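Local coordinates for protein beta-glucuronidase (uncultured Clostridium sp., PDB 6U7J) that hydrolyses beta-D-glucuronides as a gut microbial glycoside hydrolase of family 2, and probably releases active estrogens from their glucuronide conjugates, at residues I546-W551 against E588-M593. Numbering follows the deposited sequence.
Sequences IGEHIW and ERWRKM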
loop_
_atom_site.group_PDB
_atom_site.type_symbol
_atom_site.label_atom_id
_atom_site.label_comp_id
_atom_site.label_asym_id
_atom_site.label_seq_id
_atom_site.Cartn_x
_atom_site.Cartn_y
_atom_site.Cartn_z
ATOM N N ILE B 546 34.645 14.265 -1.582
ATOM C CA ILE B 546 35.230 13.075 -0.970
ATOM C C ILE B 546 34.173 12.155 -0.365
ATOM O O ILE B 546 34.521 11.173 0.301
ATOM C CB ILE B 546 36.304 13.437 0.078
ATOM C CG1 ILE B 546 35.756 14.449 1.077
ATOM C CG2 ILE B 546 37.541 13.991 -0.604
ATOM C CD1 ILE B 546 36.439 14.396 2.450
ATOM N N GLY B 547 32.898 12.427 -0.579
ATOM C CA GLY B 547 31.896 11.496 -0.100
ATOM C C GLY B 547 30.491 11.922 -0.458
ATOM O O GLY B 547 30.221 13.093 -0.763
ATOM N N GLU B 548 29.592 10.937 -0.395
ATOM C CA GLU B 548 28.172 11.151 -0.637
ATOM C C GLU B 548 27.387 10.355 0.393
ATOM O O GLU B 548 27.574 9.140 0.533
ATOM C CB GLU B 548 27.777 10.739 -2.071
ATOM C CG GLU B 548 27.901 9.243 -2.374
ATOM C CD GLU B 548 27.937 8.943 -3.877
ATOM O OE1 GLU B 548 28.724 9.606 -4.595
ATOM O OE2 GLU B 548 27.182 8.050 -4.336
ATOM N N HIS B 549 26.516 11.034 1.122
ATOM C CA HIS B 549 25.667 10.370 2.103
ATOM C C HIS B 549 24.236 10.681 1.715
ATOM O O HIS B 549 23.814 11.844 1.761
ATOM C CB HIS B 549 25.982 10.818 3.534
ATOM C CG HIS B 549 27.036 9.986 4.209
ATOM N ND1 HIS B 549 27.259 10.028 5.568
ATOM C CD2 HIS B 549 27.931 9.100 3.707
ATOM C CE1 HIS B 549 28.236 9.193 5.878
ATOM N NE2 HIS B 549 28.662 8.617 4.766
ATOM N N ILE B 550 23.517 9.651 1.268
ATOM C CA ILE B 550 22.105 9.796 0.943
ATOM C C ILE B 550 21.341 10.003 2.241
ATOM O O ILE B 550 21.685 9.414 3.274
ATOM C CB ILE B 550 21.615 8.550 0.188
ATOM C CG1 ILE B 550 22.254 8.483 -1.203
ATOM C CG2 ILE B 550 20.096 8.559 0.046
ATOM C CD1 ILE B 550 22.145 7.118 -1.847
ATOM N N TRP B 551 20.335 10.868 2.229
ATOM C CA TRP B 551 19.610 11.094 3.465
ATOM C C TRP B 551 18.465 10.114 3.610
ATOM O O TRP B 551 17.642 9.938 2.700
ATOM C CB TRP B 551 19.063 12.499 3.638
ATOM C CG TRP B 551 18.247 12.567 4.935
ATOM C CD1 TRP B 551 16.916 12.851 5.056
ATOM C CD2 TRP B 551 18.716 12.288 6.273
ATOM N NE1 TRP B 551 16.534 12.801 6.382
ATOM C CE2 TRP B 551 17.616 12.467 7.148
ATOM C CE3 TRP B 551 19.961 11.947 6.816
ATOM C CZ2 TRP B 551 17.723 12.305 8.532
ATOM C CZ3 TRP B 551 20.072 11.781 8.205
ATOM C CH2 TRP B 551 18.958 11.960 9.044
ATOM N N GLU B 588 24.393 -0.914 -7.232
ATOM C CA GLU B 588 25.220 -1.120 -8.421
ATOM C C GLU B 588 26.290 -0.043 -8.546
ATOM O O GLU B 588 27.426 -0.332 -8.925
ATOM C CB GLU B 588 24.360 -1.162 -9.689
ATOM C CG GLU B 588 23.470 -2.406 -9.797
ATOM C CD GLU B 588 24.261 -3.715 -9.853
ATOM O OE1 GLU B 588 25.017 -3.921 -10.832
ATOM O OE2 GLU B 588 24.115 -4.542 -8.920
ATOM N N ARG B 589 25.961 1.203 -8.223
ATOM C CA ARG B 589 26.987 2.238 -8.222
ATOM C C ARG B 589 28.038 1.991 -7.130
ATOM O O ARG B 589 29.236 1.882 -7.416
ATOM C CB ARG B 589 26.326 3.601 -8.052
ATOM C CG ARG B 589 27.275 4.747 -7.775
ATOM C CD ARG B 589 26.448 5.991 -7.579
ATOM N NE ARG B 589 27.202 7.153 -7.122
ATOM C CZ ARG B 589 27.914 7.940 -7.919
ATOM N NH1 ARG B 589 28.553 8.991 -7.418
ATOM N NH2 ARG B 589 28.003 7.665 -9.214
ATOM N N TRP B 590 27.612 1.882 -5.866
ATOM C CA TRP B 590 28.599 1.831 -4.785
ATOM C C TRP B 590 29.443 0.561 -4.831
ATOM O O TRP B 590 30.622 0.596 -4.472
ATOM C CB TRP B 590 27.922 1.947 -3.416
ATOM C CG TRP B 590 27.481 3.343 -3.065
ATOM C CD1 TRP B 590 27.789 4.499 -3.721
ATOM C CD2 TRP B 590 26.626 3.719 -1.976
ATOM N NE1 TRP B 590 27.178 5.572 -3.112
ATOM C CE2 TRP B 590 26.462 5.119 -2.034
ATOM C CE3 TRP B 590 25.983 3.006 -0.962
ATOM C CZ2 TRP B 590 25.680 5.819 -1.116
ATOM C CZ3 TRP B 590 25.196 3.705 -0.050
ATOM C CH2 TRP B 590 25.061 5.094 -0.127
ATOM N N ARG B 591 28.877 -0.560 -5.271
ATOM C CA ARG B 591 29.681 -1.774 -5.339
ATOM C C ARG B 591 30.727 -1.721 -6.446
ATOM O O ARG B 591 31.695 -2.478 -6.391
ATOM C CB ARG B 591 28.789 -3.005 -5.518
ATOM C CG ARG B 591 28.048 -3.375 -4.228
ATOM C CD ARG B 591 27.525 -4.806 -4.236
ATOM N NE ARG B 591 27.438 -5.328 -2.871
ATOM C CZ ARG B 591 28.333 -6.144 -2.317
ATOM N NH1 ARG B 591 28.171 -6.560 -1.068
ATOM N NH2 ARG B 591 29.387 -6.546 -3.017
ATOM N N LYS B 592 30.563 -0.847 -7.442
ATOM C CA LYS B 592 31.589 -0.713 -8.468
ATOM C C LYS B 592 32.608 0.371 -8.146
ATOM O O LYS B 592 33.625 0.462 -8.841
ATOM C CB LYS B 592 30.966 -0.445 -9.843
ATOM C CG LYS B 592 30.418 -1.701 -10.557
ATOM C CD LYS B 592 29.381 -2.473 -9.710
ATOM C CE LYS B 592 28.823 -3.718 -10.398
ATOM N NZ LYS B 592 29.714 -4.893 -10.161
ATOM N N MET B 593 32.373 1.184 -7.112
ATOM C CA MET B 593 33.376 2.116 -6.612
ATOM C C MET B 593 34.241 1.421 -5.570
ATOM O O MET B 593 34.997 0.513 -5.898
ATOM C CB MET B 593 32.730 3.356 -6.000
ATOM C CG MET B 593 31.799 4.094 -6.915
ATOM S SD MET B 593 30.891 5.380 -6.012
ATOM C CE MET B 593 32.250 6.466 -5.614
#
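Glu548 leaves strand 546-551 toward the helix that ends the chain, and its carboxylate is gripped there by Arg589 and Trp590. From CB, a chi1 of 66° followed by an extended chain carries the carboxylate off the strand to the arginine and the indole N-H. Glu548 CG passes Trp590 NE1 at 3.8 Å, and CD lies in the plane of both the indole and the guanidinium, at the edge of each. Glu548 OE1 takes a nearly straight hydrogen bond from Arg589 NH1 (2.9 Å), and Glu548 OE2 takes one from Arg589 NE (2.9 Å), each through its syn lone pair. This side-on, two-nitrogen salt bridge is almost flat, the two planes lying 9° apart. Glu548 OE2 also accepts from Trp590 NE1 at 2.8 Å, a donor that comes from above the carboxylate plane. Glutamate suits this buried place because its two oxygens can serve several donors; Tyr300 bonds OE1 as well, and the gathered N-H groups probably favour the ionised form. Arginine has the length to reach in from a partly exposed helix position, its chain extended from CG to NE, and its NH2 pairs with Asp540. Tryptophan combines a single N-H with a broad apolar surface: Ile550 CD1 packs against Trp590 CZ2 at 3.8 Å, while Phe304 meets the indole edge-to-face. Two residues apart on the strand, Glu548 and Ile550 both point toward helix residues 588-592, which run roughly antiparallel to strand 546-551, their axes 152° apart. Strand 545-551 lies between strands 297-305 and 502-506, parallel to both, and closes the beta-barrel of the family 2 TIM-barrel domain; the contact fastens C-terminal helix 581-592 outside it, the strand-to-outer-helix packing of a TIM barrel.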